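Local coordinates for petrobactin biosynthesis protein AsbB (Bacillus anthracis, PDB 3TO3) that catalyses the ATP-dependent condensation of spermidine with citryl-spermidine intermediates in the biosynthesis of petrobactin, a siderophore used in iron acquisition and virulence, at residues I21-R24 with R25-R29; E33-Y37 with E38-T42; V111-Q115 with T116-S120; Q571-K574 with R575-I579. All blocks are in the same frame, centred on the assembly; numbering follows the deposited sequence.

Interaction 1: I21-R24 with R25-R29; sequences ISVR and RRVLR
I21 and R25, one turn apart on helix 18-37, meet as a methyl group laid on a guanidinium. In I21, chi1 of -59° sets CG1 beside the backbone N, so that the branch methyl CG2 lies on the side of the carbonyl carbon and faces the next turn. CG2 stands 3.4 Å above the plane of the R25 guanidinium, over its centre. R25 reaches that place on an arm extended from CG to NE, whose CG passes 3.3 Å from I21 O. The same turn is closed by R25 N bonding to I21 O at 2.9 Å, the first of four regular helix bonds that end with L28 N to R24 O.

R24 comes from the neighbouring position. Its chain bends at chi3 (66°), which brings NH2 to 4.2 Å from R25 NE with the two guanidinium planes 62° apart. The two arginines are gathered around one anion, since both form salt bridges with E96 OE1. On another side of the helix, V23 CG1 and V27 CG2 lie 4.2 Å apart; these compact branched residues suit the seam with helix 115-138, where V23 touches T133 and V27 touches I129. R26 leads away from the turn, bonding through NE to Q30 and making a cation-pi contact with Y167, and its side chain comes within about 7 Å of the bound ATP.

Chemically, R25 packs its aliphatic arm and guanidinium face against I21, while the carboxylate of E96 probably offsets the charge that R24 and R25 bring together.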
loop_
_atom_site.group_PDB
_atom_site.type_symbol
_atom_site.label_atom_id
_atom_site.label_comp_id
_atom_site.label_asym_id
_atom_site.label_seq_id
_atom_site.Cartn_x
_atom_site.Cartn_y
_atom_site.Cartn_z
ATOM N N ILE B 21 -13.183 3.416 22.457
ATOM C CA ILE B 21 -12.414 3.740 23.653
ATOM C C ILE B 21 -11.810 2.487 24.289
ATOM O O ILE B 21 -10.621 2.485 24.636
ATOM C CB ILE B 21 -13.259 4.483 24.685
ATOM C CG1 ILE B 21 -13.792 5.777 24.077
ATOM C CG2 ILE B 21 -12.470 4.758 25.973
ATOM C CD1 ILE B 21 -12.840 6.937 24.130
ATOM N N SER B 22 -12.602 1.425 24.427
ATOM C CA SER B 22 -12.064 0.156 24.962
ATOM C C SER B 22 -10.951 -0.411 24.107
ATOM O O SER B 22 -9.978 -0.915 24.643
ATOM C CB SER B 22 -13.120 -0.935 25.105
ATOM O OG SER B 22 -14.394 -0.381 24.943
ATOM N N VAL B 23 -11.094 -0.358 22.787
ATOM C CA VAL B 23 -10.073 -0.961 21.922
ATOM C C VAL B 23 -8.817 -0.149 21.990
ATOM O O VAL B 23 -7.724 -0.689 22.083
ATOM C CB VAL B 23 -10.559 -1.178 20.476
ATOM C CG1 VAL B 23 -9.386 -1.499 19.498
ATOM C CG2 VAL B 23 -11.568 -2.320 20.466
ATOM N N ARG B 24 -8.976 1.162 21.984
ATOM C CA ARG B 24 -7.815 2.042 22.083
ATOM C C ARG B 24 -7.069 1.736 23.381
ATOM O O ARG B 24 -5.838 1.605 23.405
ATOM C CB ARG B 24 -8.238 3.507 22.073
ATOM C CG ARG B 24 -7.083 4.473 21.980
ATOM C CD ARG B 24 -7.566 5.853 22.305
ATOM N NE ARG B 24 -7.982 5.949 23.701
ATOM C CZ ARG B 24 -8.798 6.892 24.154
ATOM N NH1 ARG B 24 -9.295 7.807 23.318
ATOM N NH2 ARG B 24 -9.127 6.912 25.432
ATOM N N ARG B 25 -7.834 1.611 24.456
ATOM C CA ARG B 25 -7.246 1.373 25.747
ATOM C C ARG B 25 -6.520 0.028 25.753
ATOM O O ARG B 25 -5.413 -0.079 26.279
ATOM C CB ARG B 25 -8.317 1.430 26.845
ATOM C CG ARG B 25 -8.624 2.851 27.243
ATOM C CD ARG B 25 -9.914 2.921 27.985
ATOM N NE ARG B 25 -10.159 4.265 28.488
ATOM C CZ ARG B 25 -11.197 4.587 29.246
ATOM N NH1 ARG B 25 -12.048 3.635 29.610
ATOM N NH2 ARG B 25 -11.376 5.847 29.656
ATOM N N ARG B 26 -7.149 -0.988 25.168
ATOM C CA ARG B 26 -6.553 -2.309 25.127
ATOM C C ARG B 26 -5.236 -2.291 24.329
ATOM O O ARG B 26 -4.222 -2.855 24.767
ATOM C CB ARG B 26 -7.520 -3.334 24.546
ATOM C CG ARG B 26 -6.880 -4.700 24.317
ATOM C CD ARG B 26 -7.737 -5.638 23.479
ATOM N NE ARG B 26 -6.911 -6.761 23.065
ATOM C CZ ARG B 26 -7.286 -7.750 22.259
ATOM N NH1 ARG B 26 -8.532 -7.801 21.765
ATOM N NH2 ARG B 26 -6.410 -8.716 21.959
ATOM N N VAL B 27 -5.247 -1.624 23.179
ATOM C CA VAL B 27 -4.085 -1.615 22.314
ATOM C C VAL B 27 -2.937 -0.863 22.963
ATOM O O VAL B 27 -1.794 -1.276 22.865
ATOM C CB VAL B 27 -4.410 -1.045 20.912
ATOM C CG1 VAL B 27 -3.136 -0.734 20.153
ATOM C CG2 VAL B 27 -5.278 -2.040 20.111
ATOM N N LEU B 28 -3.243 0.235 23.651
ATOM C CA LEU B 28 -2.225 0.911 24.427
ATOM C C LEU B 28 -1.675 0.008 25.541
ATOM O O LEU B 28 -0.468 -0.041 25.770
ATOM C CB LEU B 28 -2.768 2.202 25.028
ATOM C CG LEU B 28 -2.737 3.394 24.092
ATOM C CD1 LEU B 28 -3.478 4.551 24.749
ATOM C CD2 LEU B 28 -1.288 3.747 23.869
ATOM N N ARG B 29 -2.562 -0.705 26.223
ATOM C CA ARG B 29 -2.142 -1.568 27.317
ATOM C C ARG B 29 -1.148 -2.638 26.828
ATOM O O ARG B 29 -0.074 -2.823 27.424
ATOM C CB ARG B 29 -3.363 -2.186 28.020
ATOM C CG ARG B 29 -3.016 -3.213 29.074
ATOM C CD ARG B 29 -4.272 -3.757 29.787
ATOM N NE ARG B 29 -5.144 -4.526 28.882
ATOM C CZ ARG B 29 -4.800 -5.671 28.281
ATOM N NH1 ARG B 29 -3.598 -6.197 28.471
ATOM N NH2 ARG B 29 -5.650 -6.295 27.472
#

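Interaction 2: E33-Y37 with E38-T42; sequences ESLIY and EGIIT
L35 and I40 interlock where helix 18-37 ends before strand 44-47. The methyl CD2 of L35 is the bump: it settles into the notch of the I40 side chain, 4.0 Å from I40 CG2 and 3.9 Å from I40 CD1. A second bump is I41. Its chi1 of 58° puts CG1 between the backbone N and the carbonyl carbon, turning CD1 back to the helix, where it fills the groove between L35 CB and I36 CG1, 3.9 Å from each. Leucine and isoleucine suit these places because their branches can fill both hollows, lined also by F108, V107 and I56.

The turn itself is a Schellman motif. G39 takes a positive phi (74°), comfortable for a residue without a side chain, and its N bonds to I36 O at 3.0 Å, from above the carbonyl plane. I40 N makes a weak bond to L35 O, as does I41 N. The L35-I40 packing is the apolar contact that commonly accompanies this motif. A water donates to both I36 O and I41 O.

E38 lies along S34, CG 3.4 Å from S34 O, its carboxylate bonding to Y163 OH and the backbone N of T573 and K574; S34 OG meets T573 OG1. Thus an apolar side is wedged against the core, a polar side binds the 571-579 loop, and the carbonyls of S34, L35 and I36 find partners, I36 O partly in water.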
loop_
_atom_site.group_PDB
_atom_site.type_symbol
_atom_site.label_atom_id
_atom_site.label_comp_id
_atom_site.label_asym_id
_atom_site.label_seq_id
_atom_site.Cartn_x
_atom_site.Cartn_y
_atom_site.Cartn_z
ATOM N N GLU B 33 2.843 -2.835 27.917
ATOM C CA GLU B 33 3.285 -4.116 28.474
ATOM C C GLU B 33 4.462 -4.690 27.734
ATOM O O GLU B 33 5.448 -5.105 28.351
ATOM C CB GLU B 33 2.144 -5.150 28.515
ATOM C CG GLU B 33 1.085 -4.778 29.539
ATOM C CD GLU B 33 -0.121 -5.727 29.582
ATOM O OE1 GLU B 33 -0.194 -6.684 28.761
ATOM O OE2 GLU B 33 -1.005 -5.506 30.458
ATOM N N SER B 34 4.392 -4.706 26.412
ATOM C CA SER B 34 5.494 -5.326 25.681
ATOM C C SER B 34 6.724 -4.410 25.570
ATOM O O SER B 34 7.847 -4.917 25.545
ATOM C CB SER B 34 5.070 -5.899 24.315
ATOM O OG SER B 34 4.733 -4.871 23.418
ATOM N N LEU B 35 6.533 -3.087 25.536
ATOM C CA LEU B 35 7.702 -2.188 25.498
ATOM C C LEU B 35 8.505 -2.304 26.813
ATOM O O LEU B 35 9.721 -2.347 26.794
ATOM C CB LEU B 35 7.306 -0.737 25.234
ATOM C CG LEU B 35 6.697 -0.395 23.864
ATOM C CD1 LEU B 35 6.197 1.022 23.878
ATOM C CD2 LEU B 35 7.703 -0.572 22.765
ATOM N N ILE B 36 7.812 -2.397 27.945
ATOM C CA ILE B 36 8.491 -2.571 29.208
ATOM C C ILE B 36 9.031 -3.996 29.338
ATOM O O ILE B 36 10.199 -4.181 29.667
ATOM C CB ILE B 36 7.590 -2.273 30.382
ATOM C CG1 ILE B 36 6.989 -0.886 30.253
ATOM C CG2 ILE B 36 8.352 -2.399 31.721
ATOM C CD1 ILE B 36 5.986 -0.603 31.374
ATOM N N TYR B 37 8.196 -4.996 29.056
ATOM C CA TYR B 37 8.625 -6.385 29.194
ATOM C C TYR B 37 9.932 -6.657 28.425
ATOM O O TYR B 37 10.818 -7.293 28.937
ATOM C CB TYR B 37 7.545 -7.363 28.704
ATOM C CG TYR B 37 7.848 -8.847 28.947
ATOM C CD1 TYR B 37 8.278 -9.310 30.206
ATOM C CD2 TYR B 37 7.689 -9.781 27.934
ATOM C CE1 TYR B 37 8.549 -10.638 30.422
ATOM C CE2 TYR B 37 7.935 -11.120 28.149
ATOM C CZ TYR B 37 8.366 -11.539 29.392
ATOM O OH TYR B 37 8.613 -12.866 29.599
ATOM N N GLU B 38 10.031 -6.206 27.187
ATOM C CA GLU B 38 11.183 -6.571 26.358
ATOM C C GLU B 38 12.347 -5.613 26.614
ATOM O O GLU B 38 13.386 -5.725 25.999
ATOM C CB GLU B 38 10.806 -6.535 24.868
ATOM C CG GLU B 38 9.739 -7.513 24.500
ATOM C CD GLU B 38 9.373 -7.527 23.005
ATOM O OE1 GLU B 38 10.135 -6.988 22.154
ATOM O OE2 GLU B 38 8.295 -8.095 22.687
ATOM N N GLY B 39 12.145 -4.639 27.494
ATOM C CA GLY B 39 13.181 -3.674 27.827
ATOM C C GLY B 39 13.434 -2.652 26.736
ATOM O O GLY B 39 14.478 -2.052 26.710
ATOM N N ILE B 40 12.501 -2.468 25.811
ATOM C CA ILE B 40 12.686 -1.454 24.779
ATOM C C ILE B 40 12.719 -0.068 25.435
ATOM O O ILE B 40 13.437 0.821 24.985
ATOM C CB ILE B 40 11.575 -1.533 23.712
ATOM C CG1 ILE B 40 11.691 -2.855 22.956
ATOM C CG2 ILE B 40 11.649 -0.351 22.734
ATOM C CD1 ILE B 40 10.449 -3.250 22.227
ATOM N N ILE B 41 11.928 0.106 26.495
ATOM C CA ILE B 41 12.002 1.287 27.342
ATOM C C ILE B 41 12.250 0.826 28.790
ATOM O O ILE B 41 11.888 -0.295 29.198
ATOM C CB ILE B 41 10.690 2.107 27.298
ATOM C CG1 ILE B 41 9.531 1.210 27.726
ATOM C CG2 ILE B 41 10.425 2.639 25.911
ATOM C CD1 ILE B 41 8.218 1.932 27.858
ATOM N N THR B 42 12.849 1.700 29.580
ATOM C CA THR B 42 13.221 1.337 30.943
ATOM C C THR B 42 12.686 2.418 31.878
ATOM O O THR B 42 13.414 3.281 32.329
ATOM C CB THR B 42 14.758 1.166 31.068
ATOM O OG1 THR B 42 15.407 2.293 30.469
ATOM C CG2 THR B 42 15.243 -0.109 30.307
HETATM O O HOH W 1 11.850 -2.363 30.943
#

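Interaction 3: V111-Q115 with T116-S120; sequences VNVEQ and TKLDS
Q115 bends at chi2 (56°), folding its amide back over the first turn of helix 115-138, while D119 swings its carboxylate beside its own backbone N and up to meet it. Q115 NE2 donates to D119 OD1 at 3.1 Å; the acceptor lies in the plane of the amide, whereas the donor reaches OD1 from above the carboxylate plane, 38° out of it. Backbone bonds accompany this link, D119 N to Q115 O at 2.9 Å and L118 N to E114 O at 2.8 Å.

E114 is the N-cap residue. Its CG meets CG of K117 at 3.5 Å, the two chains crossing at about a right angle, so the lysine contributes its aliphatic part here. V113, just before the cap, places CG2 4.0 Å from L118 CD2. This pairing of the residue before the N-cap with the fourth residue after the cap is a hydrophobic staple, and F108 of helix 100-110 touches both members. I579 packs against E114 and K117.

An acidic residue such as E114 suits the cap, where its negative charge probably interacts favourably with the helix dipole. The contact thus pairs a polar outer link, through one amide bond, with an apolar staple beside it.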
loop_
_atom_site.group_PDB
_atom_site.type_symbol
_atom_site.label_atom_id
_atom_site.label_comp_id
_atom_site.label_asym_id
_atom_site.label_seq_id
_atom_site.Cartn_x
_atom_site.Cartn_y
_atom_site.Cartn_z
ATOM N N VAL B 111 14.232 7.638 23.324
ATOM C CA VAL B 111 14.845 6.347 23.038
ATOM C C VAL B 111 14.930 6.127 21.527
ATOM O O VAL B 111 13.922 6.163 20.857
ATOM C CB VAL B 111 13.998 5.211 23.687
ATOM C CG1 VAL B 111 14.312 3.841 23.061
ATOM C CG2 VAL B 111 14.214 5.194 25.193
ATOM N N ASN B 112 16.111 5.879 20.984
ATOM C CA ASN B 112 16.237 5.781 19.526
ATOM C C ASN B 112 15.701 4.516 18.833
ATOM O O ASN B 112 15.984 3.387 19.252
ATOM C CB ASN B 112 17.673 6.038 19.084
ATOM C CG ASN B 112 17.734 6.770 17.762
ATOM O OD1 ASN B 112 17.863 6.157 16.697
ATOM N ND2 ASN B 112 17.594 8.093 17.819
ATOM N N VAL B 113 14.912 4.714 17.775
ATOM C CA VAL B 113 14.495 3.604 16.920
ATOM C C VAL B 113 14.661 3.952 15.432
ATOM O O VAL B 113 15.032 5.061 15.097
ATOM C CB VAL B 113 13.044 3.134 17.224
ATOM C CG1 VAL B 113 12.966 2.459 18.606
ATOM C CG2 VAL B 113 12.047 4.295 17.132
ATOM N N GLU B 114 14.385 3.003 14.543
ATOM C CA GLU B 114 14.408 3.310 13.123
ATOM C C GLU B 114 13.079 3.977 12.761
ATOM O O GLU B 114 12.003 3.380 12.886
ATOM C CB GLU B 114 14.683 2.042 12.286
ATOM C CG GLU B 114 14.612 2.247 10.779
ATOM C CD GLU B 114 15.680 3.202 10.259
ATOM O OE1 GLU B 114 16.810 3.170 10.805
ATOM O OE2 GLU B 114 15.390 3.980 9.307
ATOM N N GLN B 115 13.185 5.219 12.303
ATOM C CA GLN B 115 12.048 6.085 12.009
ATOM C C GLN B 115 11.064 5.419 11.075
ATOM O O GLN B 115 9.866 5.393 11.317
ATOM C CB GLN B 115 12.542 7.357 11.322
ATOM C CG GLN B 115 11.448 8.389 11.164
ATOM C CD GLN B 115 10.818 8.729 12.497
ATOM O OE1 GLN B 115 11.515 9.135 13.431
ATOM N NE2 GLN B 115 9.501 8.537 12.607
ATOM N N THR B 116 11.608 4.910 9.983
ATOM C CA THR B 116 10.885 4.097 9.033
ATOM C C THR B 116 10.084 2.963 9.698
ATOM O O THR B 116 8.902 2.796 9.421
ATOM C CB THR B 116 11.884 3.503 8.028
ATOM O OG1 THR B 116 11.904 4.324 6.864
ATOM C CG2 THR B 116 11.509 2.089 7.642
ATOM N N LYS B 117 10.724 2.181 10.560
ATOM C CA LYS B 117 10.024 1.077 11.203
ATOM C C LYS B 117 8.970 1.645 12.149
ATOM O O LYS B 117 7.849 1.164 12.165
ATOM C CB LYS B 117 10.991 0.140 11.928
ATOM C CG LYS B 117 12.183 -0.305 11.081
ATOM C CD LYS B 117 11.852 -1.537 10.261
ATOM C CE LYS B 117 11.579 -2.713 11.174
ATOM N NZ LYS B 117 11.277 -4.003 10.480
ATOM N N LEU B 118 9.329 2.687 12.902
ATOM C CA LEU B 118 8.373 3.379 13.779
ATOM C C LEU B 118 7.084 3.820 13.055
ATOM O O LEU B 118 5.985 3.605 13.534
ATOM C CB LEU B 118 9.035 4.604 14.406
ATOM C CG LEU B 118 8.150 5.349 15.415
ATOM C CD1 LEU B 118 7.682 4.368 16.489
ATOM C CD2 LEU B 118 8.889 6.530 16.054
ATOM N N ASP B 119 7.221 4.445 11.894
ATOM C CA ASP B 119 6.043 4.845 11.131
ATOM C C ASP B 119 5.137 3.663 10.744
ATOM O O ASP B 119 3.932 3.733 10.944
ATOM C CB ASP B 119 6.456 5.640 9.885
ATOM C CG ASP B 119 7.203 6.935 10.239
ATOM O OD1 ASP B 119 6.844 7.570 11.271
ATOM O OD2 ASP B 119 8.148 7.306 9.482
ATOM N N SER B 120 5.697 2.598 10.166
ATOM C CA SER B 120 4.895 1.406 9.874
ATOM C C SER B 120 4.182 0.837 11.096
ATOM O O SER B 120 3.008 0.475 11.047
ATOM C CB SER B 120 5.779 0.323 9.275
ATOM O OG SER B 120 6.235 0.790 8.032
#

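Interaction 4: Q571-K574 with R575-I579; sequences QLTK and RRLYI
This is a local turn contact in the long loop between strands 566-570 and 585-589, between residues three or four apart. Two backbone bonds define it: R576 N to T573 O at 2.8 Å and L577 N to K574 O at 3.0 Å, each donor standing above the plane of the carbonyl it meets.

K574 O is also touched by Y578, whose ring turns its edge to it, CD2 lying 3.2 Å from K574 O in the ring plane. The K574 arm, extended as far as CE, crosses the ring obliquely, CG at 3.8 Å from Y578 CE2; its methylenes offer apolar surface to the ring. V113 packs on Y578 as well. At the other end, R575 bends at chi2 and chi3, the latter close to eclipsed at 14°, carrying NH1 to 3.6 Å from L572 CD2, and its charge is met by a salt bridge to E570. R576 runs another way, to S166 OG, and its side chain comes within about 9 Å of the bound ATP. F121 of helix 115-138 packs on T573, R576 and L577.

The arrangement is that of two overlapping type I-like turns, 573-576 and 574-577, each closed by a bond from residue i+3 to residue i.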
loop_
_atom_site.group_PDB
_atom_site.type_symbol
_atom_site.label_atom_id
_atom_site.label_comp_id
_atom_site.label_asym_id
_atom_site.label_seq_id
_atom_site.Cartn_x
_atom_site.Cartn_y
_atom_site.Cartn_z
ATOM N N GLN B 571 12.104 -11.380 21.487
ATOM C CA GLN B 571 11.511 -10.076 21.659
ATOM C C GLN B 571 10.777 -9.754 20.361
ATOM O O GLN B 571 11.369 -9.259 19.406
ATOM C CB GLN B 571 12.641 -9.049 21.789
ATOM C CG GLN B 571 13.577 -9.267 22.952
ATOM C CD GLN B 571 14.718 -8.270 22.945
ATOM O OE1 GLN B 571 15.596 -8.310 22.073
ATOM N NE2 GLN B 571 14.712 -7.358 23.914
ATOM N N LEU B 572 9.463 -9.879 20.386
ATOM C CA LEU B 572 8.657 -9.763 19.168
ATOM C C LEU B 572 8.392 -8.316 18.758
ATOM O O LEU B 572 8.436 -7.974 17.585
ATOM C CB LEU B 572 7.336 -10.496 19.358
ATOM C CG LEU B 572 7.465 -11.985 19.719
ATOM C CD1 LEU B 572 6.165 -12.498 20.294
ATOM C CD2 LEU B 572 7.880 -12.815 18.517
ATOM N N THR B 573 8.100 -7.479 19.732
ATOM C CA THR B 573 7.897 -6.074 19.476
ATOM C C THR B 573 9.208 -5.408 19.052
ATOM O O THR B 573 9.221 -4.633 18.113
ATOM C CB THR B 573 7.278 -5.401 20.716
ATOM O OG1 THR B 573 6.003 -6.018 20.989
ATOM C CG2 THR B 573 7.091 -3.927 20.495
ATOM N N LYS B 574 10.319 -5.722 19.715
ATOM C CA LYS B 574 11.575 -5.069 19.365
ATOM C C LYS B 574 11.857 -5.199 17.864
ATOM O O LYS B 574 12.391 -4.273 17.215
ATOM C CB LYS B 574 12.753 -5.629 20.167
ATOM C CG LYS B 574 14.046 -4.866 19.951
ATOM C CD LYS B 574 15.105 -5.403 20.919
ATOM C CE LYS B 574 16.445 -4.649 20.836
ATOM N NZ LYS B 574 16.447 -3.422 21.698
ATOM N N ARG B 575 11.466 -6.341 17.313
ATOM C CA ARG B 575 11.732 -6.628 15.918
ATOM C C ARG B 575 11.045 -5.644 14.954
ATOM O O ARG B 575 11.509 -5.435 13.833
ATOM C CB ARG B 575 11.341 -8.075 15.615
ATOM C CG ARG B 575 11.856 -8.596 14.287
ATOM C CD ARG B 575 12.104 -10.085 14.393
ATOM N NE ARG B 575 11.487 -10.631 15.602
ATOM C CZ ARG B 575 11.786 -11.816 16.121
ATOM N NH1 ARG B 575 11.178 -12.234 17.222
ATOM N NH2 ARG B 575 12.700 -12.584 15.540
ATOM N N ARG B 576 9.952 -5.036 15.405
ATOM C CA ARG B 576 9.166 -4.132 14.577
ATOM C C ARG B 576 9.722 -2.730 14.596
ATOM O O ARG B 576 9.263 -1.884 13.813
ATOM C CB ARG B 576 7.718 -4.055 15.080
ATOM C CG ARG B 576 7.145 -5.367 15.544
ATOM C CD ARG B 576 6.077 -5.874 14.599
ATOM N NE ARG B 576 4.739 -5.636 15.135
ATOM C CZ ARG B 576 4.147 -6.420 16.038
ATOM N NH1 ARG B 576 4.778 -7.497 16.501
ATOM N NH2 ARG B 576 2.925 -6.129 16.484
ATOM N N LEU B 577 10.606 -2.442 15.556
ATOM C CA LEU B 577 11.254 -1.118 15.632
ATOM C C LEU B 577 12.684 -0.982 15.077
ATOM O O LEU B 577 13.264 0.099 15.154
ATOM C CB LEU B 577 11.197 -0.585 17.066
ATOM C CG LEU B 577 9.803 -0.763 17.680
ATOM C CD1 LEU B 577 9.885 -0.670 19.170
ATOM C CD2 LEU B 577 8.794 0.230 17.104
ATOM N N TYR B 578 13.280 -2.068 14.580
ATOM C CA TYR B 578 14.675 -2.014 14.087
ATOM C C TYR B 578 14.851 -2.755 12.770
ATOM O O TYR B 578 14.220 -3.791 12.552
ATOM C CB TYR B 578 15.660 -2.573 15.135
ATOM C CG TYR B 578 15.623 -1.790 16.418
ATOM C CD1 TYR B 578 16.442 -0.680 16.607
ATOM C CD2 TYR B 578 14.727 -2.120 17.413
ATOM C CE1 TYR B 578 16.378 0.055 17.775
ATOM C CE2 TYR B 578 14.643 -1.387 18.579
ATOM C CZ TYR B 578 15.469 -0.303 18.761
ATOM O OH TYR B 578 15.374 0.419 19.928
ATOM N N ILE B 579 15.681 -2.215 11.882
ATOM C CA ILE B 579 16.040 -2.934 10.671
ATOM C C ILE B 579 16.944 -4.065 11.127
ATOM O O ILE B 579 16.650 -5.254 10.964
ATOM C CB ILE B 579 16.843 -2.033 9.697
ATOM C CG1 ILE B 579 16.017 -0.823 9.214
ATOM C CG2 ILE B 579 17.398 -2.851 8.530
ATOM C CD1 ILE B 579 14.975 -1.123 8.128
#

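Interactions 1 and 2 share helix 18-37, with centres about 17 Å apart: one is a regular, partly buried turn in which arginines gather around a carboxylate, the other a buried helix end wedged with leucine and isoleucine. Interaction 3 is a surface contact at the opposite kind of helix end, the start of 115-138, where an amide-carboxylate bond joins a smaller apolar staple. The partly buried loop of interaction 4 links interactions 2 and 3. E38 OE1 of interaction 2 probably bonds to K574 N, and Y578 OH probably bonds to N112 O of interaction 3, joining a C-terminal loop to the ends of N-terminal helices.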